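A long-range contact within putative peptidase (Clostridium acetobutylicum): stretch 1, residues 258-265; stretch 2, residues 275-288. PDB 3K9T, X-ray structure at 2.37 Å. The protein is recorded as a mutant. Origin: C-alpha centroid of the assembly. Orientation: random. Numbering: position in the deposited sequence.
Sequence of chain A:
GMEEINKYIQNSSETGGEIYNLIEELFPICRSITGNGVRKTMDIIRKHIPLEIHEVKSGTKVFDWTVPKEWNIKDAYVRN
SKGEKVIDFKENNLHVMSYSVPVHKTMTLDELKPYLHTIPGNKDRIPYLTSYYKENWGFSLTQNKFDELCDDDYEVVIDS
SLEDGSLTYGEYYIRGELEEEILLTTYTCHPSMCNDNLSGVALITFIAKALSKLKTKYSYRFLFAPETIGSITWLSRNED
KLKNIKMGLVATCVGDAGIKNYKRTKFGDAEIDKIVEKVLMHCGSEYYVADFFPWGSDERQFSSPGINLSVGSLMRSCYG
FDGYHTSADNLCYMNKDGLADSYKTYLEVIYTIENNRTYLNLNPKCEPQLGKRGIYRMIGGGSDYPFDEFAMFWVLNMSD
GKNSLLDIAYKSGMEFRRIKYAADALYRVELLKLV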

# COMPACT_ATOMS: atom_id res chain seq x y z
N GLY A 258 -12.93 22.34 -18.43
CA GLY A 258 -12.19 21.12 -18.08
C GLY A 258 -12.67 20.31 -16.90
O GLY A 258 -13.64 20.67 -16.24
N ILE A 259 -11.97 19.23 -16.60
CA ILE A 259 -12.35 18.36 -15.50
C ILE A 259 -11.97 19.01 -14.14
O ILE A 259 -11.15 19.94 -14.10
CB ILE A 259 -11.72 16.92 -15.64
CG1 ILE A 259 -10.21 16.95 -15.56
CG2 ILE A 259 -12.18 16.20 -16.96
CD1 ILE A 259 -9.56 15.61 -15.05
N LYS A 260 -12.57 18.53 -13.05
CA LYS A 260 -12.23 18.99 -11.69
C LYS A 260 -10.89 18.43 -11.23
O LYS A 260 -10.50 17.32 -11.59
CB LYS A 260 -13.33 18.59 -10.68
CG LYS A 260 -14.71 19.31 -10.91
CD LYS A 260 -15.79 18.80 -9.98
CE LYS A 260 -16.31 17.44 -10.40
NZ LYS A 260 -17.01 17.51 -11.70
N ASN A 261 -10.18 19.24 -10.47
CA ASN A 261 -8.92 18.90 -9.88
C ASN A 261 -8.92 19.23 -8.39
O ASN A 261 -9.23 20.34 -8.01
CB ASN A 261 -7.81 19.72 -10.53
CG ASN A 261 -7.38 19.19 -11.88
OD1 ASN A 261 -6.53 18.33 -11.94
ND2 ASN A 261 -7.94 19.73 -12.96
N TYR A 262 -8.55 18.26 -7.56
CA TYR A 262 -8.41 18.49 -6.12
C TYR A 262 -6.98 18.39 -5.65
O TYR A 262 -6.33 17.36 -5.81
CB TYR A 262 -9.22 17.49 -5.31
CG TYR A 262 -9.08 17.72 -3.83
CD1 TYR A 262 -9.48 18.92 -3.24
CD2 TYR A 262 -8.55 16.75 -3.00
CE1 TYR A 262 -9.37 19.14 -1.86
CE2 TYR A 262 -8.42 16.96 -1.61
CZ TYR A 262 -8.83 18.15 -1.05
OH TYR A 262 -8.69 18.34 0.32
N LYS A 263 -6.48 19.47 -5.05
CA LYS A 263 -5.18 19.46 -4.39
C LYS A 263 -5.43 19.16 -2.91
O LYS A 263 -6.18 19.85 -2.23
CB LYS A 263 -4.45 20.79 -4.56
CG LYS A 263 -3.14 20.94 -3.80
CD LYS A 263 -2.49 22.28 -4.14
CE LYS A 263 -1.20 22.55 -3.35
NZ LYS A 263 -0.51 23.79 -3.83
N ARG A 264 -4.79 18.11 -2.43
CA ARG A 264 -4.93 17.75 -1.05
C ARG A 264 -4.25 18.69 -0.06
O ARG A 264 -3.29 19.39 -0.38
CB ARG A 264 -4.33 16.39 -0.84
CG ARG A 264 -5.08 15.32 -1.52
CD ARG A 264 -4.33 14.09 -1.32
NE ARG A 264 -5.13 12.95 -1.65
CZ ARG A 264 -4.65 11.85 -2.20
NH1 ARG A 264 -3.36 11.75 -2.52
NH2 ARG A 264 -5.45 10.84 -2.45
N THR A 265 -4.72 18.60 1.17
CA THR A 265 -4.04 19.21 2.30
C THR A 265 -2.67 18.58 2.45
O THR A 265 -2.42 17.49 1.93
CB THR A 265 -4.81 18.95 3.62
OG1 THR A 265 -4.66 17.57 4.05
CG2 THR A 265 -6.26 19.32 3.46
N ILE A 275 -13.31 13.62 2.34
CA ILE A 275 -14.67 14.03 1.91
C ILE A 275 -14.64 14.43 0.43
O ILE A 275 -15.42 13.93 -0.38
CB ILE A 275 -15.22 15.20 2.75
CG1 ILE A 275 -15.66 14.72 4.12
CG2 ILE A 275 -16.39 15.89 2.03
CD1 ILE A 275 -16.06 15.88 5.02
N VAL A 276 -13.74 15.34 0.07
CA VAL A 276 -13.71 15.76 -1.33
C VAL A 276 -13.45 14.58 -2.30
O VAL A 276 -14.08 14.50 -3.34
CB VAL A 276 -12.71 16.93 -1.60
CG1 VAL A 276 -12.56 17.16 -3.12
CG2 VAL A 276 -13.19 18.21 -0.86
N GLU A 277 -12.55 13.65 -1.95
CA GLU A 277 -12.25 12.56 -2.91
C GLU A 277 -13.44 11.60 -3.02
O GLU A 277 -13.69 11.08 -4.09
CB GLU A 277 -10.96 11.84 -2.55
CG GLU A 277 -9.72 12.76 -2.62
CD GLU A 277 -8.53 12.18 -1.87
OE1 GLU A 277 -8.32 10.96 -1.98
OE2 GLU A 277 -7.82 12.94 -1.18
N LYS A 278 -14.21 11.44 -1.94
CA LYS A 278 -15.40 10.60 -1.94
C LYS A 278 -16.52 11.21 -2.77
O LYS A 278 -17.27 10.48 -3.43
CB LYS A 278 -15.87 10.32 -0.51
CG LYS A 278 -16.91 9.19 -0.37
CD LYS A 278 -16.41 7.86 -0.97
CE LYS A 278 -17.31 6.71 -0.57
NZ LYS A 278 -17.23 5.55 -1.48
N VAL A 279 -16.66 12.54 -2.73
CA VAL A 279 -17.64 13.22 -3.59
C VAL A 279 -17.24 13.05 -5.07
O VAL A 279 -18.07 12.63 -5.91
CB VAL A 279 -17.82 14.71 -3.21
CG1 VAL A 279 -18.67 15.41 -4.25
CG2 VAL A 279 -18.43 14.89 -1.76
N LEU A 280 -15.97 13.29 -5.39
CA LEU A 280 -15.49 13.15 -6.79
C LEU A 280 -15.66 11.73 -7.33
O LEU A 280 -16.12 11.51 -8.49
CB LEU A 280 -14.02 13.58 -6.91
CG LEU A 280 -13.77 15.08 -6.65
CD1 LEU A 280 -12.27 15.34 -6.51
CD2 LEU A 280 -14.39 15.98 -7.77
N MSE A 281 -15.31 10.77 -6.48
CA MSE A 281 -15.36 9.36 -6.84
C MSE A 281 -16.74 8.93 -7.41
O MSE A 281 -16.85 8.11 -8.34
CB MSE A 281 -15.01 8.56 -5.60
CG MSE A 281 -15.03 7.07 -5.78
SE MSE A 281 -14.47 6.18 -4.14
CE MSE A 281 -12.85 7.24 -3.69
N HIS A 282 -17.79 9.49 -6.84
CA HIS A 282 -19.14 9.07 -7.18
C HIS A 282 -19.89 10.10 -7.98
O HIS A 282 -21.04 9.91 -8.27
CB HIS A 282 -19.90 8.73 -5.91
CG HIS A 282 -19.39 7.50 -5.24
ND1 HIS A 282 -19.73 6.24 -5.67
CD2 HIS A 282 -18.55 7.34 -4.19
CE1 HIS A 282 -19.13 5.34 -4.89
NE2 HIS A 282 -18.41 5.99 -3.99
N CYS A 283 -19.23 11.16 -8.39
CA CYS A 283 -19.92 12.26 -9.04
C CYS A 283 -20.25 12.03 -10.51
O CYS A 283 -21.00 12.78 -11.08
CB CYS A 283 -19.12 13.55 -8.87
SG CYS A 283 -17.78 13.79 -10.02
N GLY A 284 -19.68 11.02 -11.14
CA GLY A 284 -20.03 10.73 -12.50
C GLY A 284 -19.27 11.44 -13.59
O GLY A 284 -19.58 11.25 -14.75
N SER A 285 -18.27 12.25 -13.23
CA SER A 285 -17.35 12.86 -14.21
C SER A 285 -15.94 12.45 -13.88
O SER A 285 -15.68 11.90 -12.82
CB SER A 285 -17.41 14.38 -14.21
OG SER A 285 -18.70 14.82 -14.52
N GLU A 286 -15.04 12.74 -14.81
CA GLU A 286 -13.63 12.53 -14.61
C GLU A 286 -13.12 13.60 -13.71
O GLU A 286 -13.69 14.67 -13.66
CB GLU A 286 -12.86 12.63 -15.91
CG GLU A 286 -13.04 11.45 -16.89
CD GLU A 286 -12.00 11.47 -18.02
OE1 GLU A 286 -10.88 12.02 -17.82
OE2 GLU A 286 -12.32 10.93 -19.11
N TYR A 287 -12.05 13.29 -12.98
CA TYR A 287 -11.38 14.24 -12.11
C TYR A 287 -9.95 13.79 -11.87
O TYR A 287 -9.53 12.70 -12.25
CB TYR A 287 -12.09 14.35 -10.77
CG TYR A 287 -12.12 13.05 -10.01
CD1 TYR A 287 -13.06 12.07 -10.34
CD2 TYR A 287 -11.20 12.78 -8.99
CE1 TYR A 287 -13.11 10.86 -9.65
CE2 TYR A 287 -11.22 11.55 -8.31
CZ TYR A 287 -12.18 10.61 -8.63
OH TYR A 287 -12.22 9.41 -7.97
N TYR A 288 -9.18 14.64 -11.23
CA TYR A 288 -7.83 14.28 -10.92
C TYR A 288 -7.54 14.80 -9.54
O TYR A 288 -7.99 15.89 -9.18
CB TYR A 288 -6.88 14.85 -11.98
CG TYR A 288 -5.45 14.55 -11.68
CD1 TYR A 288 -4.94 13.26 -11.88
CD2 TYR A 288 -4.60 15.54 -11.17
CE1 TYR A 288 -3.61 12.97 -11.60
CE2 TYR A 288 -3.28 15.25 -10.88
CZ TYR A 288 -2.80 13.96 -11.09
OH TYR A 288 -1.49 13.67 -10.79
O HOH W 1 -15.02 17.04 -13.64

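What joins the two backbones? The strand around Asn261 runs parallel to the strand that contains Tyr288. Tyr288 takes both bonds of the register: its N donates to Lys260 O (3.0 Å), and its O accepts from Tyr262 N (2.9 Å). Just before these, Lys260 N and Glu286 O are 4.1 Å apart, and a water fills the gap, accepting from Lys260 N (2.9 Å) and donating to Glu286 O (2.7 Å).

How does Tyr262 meet the helix? With chi1 at 180° (t), its ring lies against the helix that precedes the second strand. Val276, also t, sets CG1 over one face of the Tyr262 ring, 3.8 Å from the ring centroid and close to the ring normal, a CH-pi contact. Leu280 CD1 packs 3.9 Å from Tyr262 CB. A flat ring and branched aliphatic chains fit closely here, and all three residues are buried.

Why is Lys260 folded rather than extended? Its m, t, m, m rotamers bend the chain at its end, so that Lys260 CE rests 3.6 Å from Leu280 CD2 and NZ turns back to the water that also binds its own backbone N; Lys260 NZ to the water is 2.8 Å. The long methylene chain can thus cover leucine while the buried charge keeps a polar partner.

What fixes the far end of the contact? Arg264 starts sideways, but an m chi1 followed by nearly extended chi2 and chi3 carries its guanidinium to Glu277, whose m, t chain likewise brings its carboxylate across. The salt bridge is two-pronged: Arg264 NE to Glu277 OE2 is 2.7 Å and Arg264 NH2 to Glu277 OE1 is 2.9 Å, both almost linear. The planar groups meet edge to edge, a pairing that arginine's several N-H donors allow.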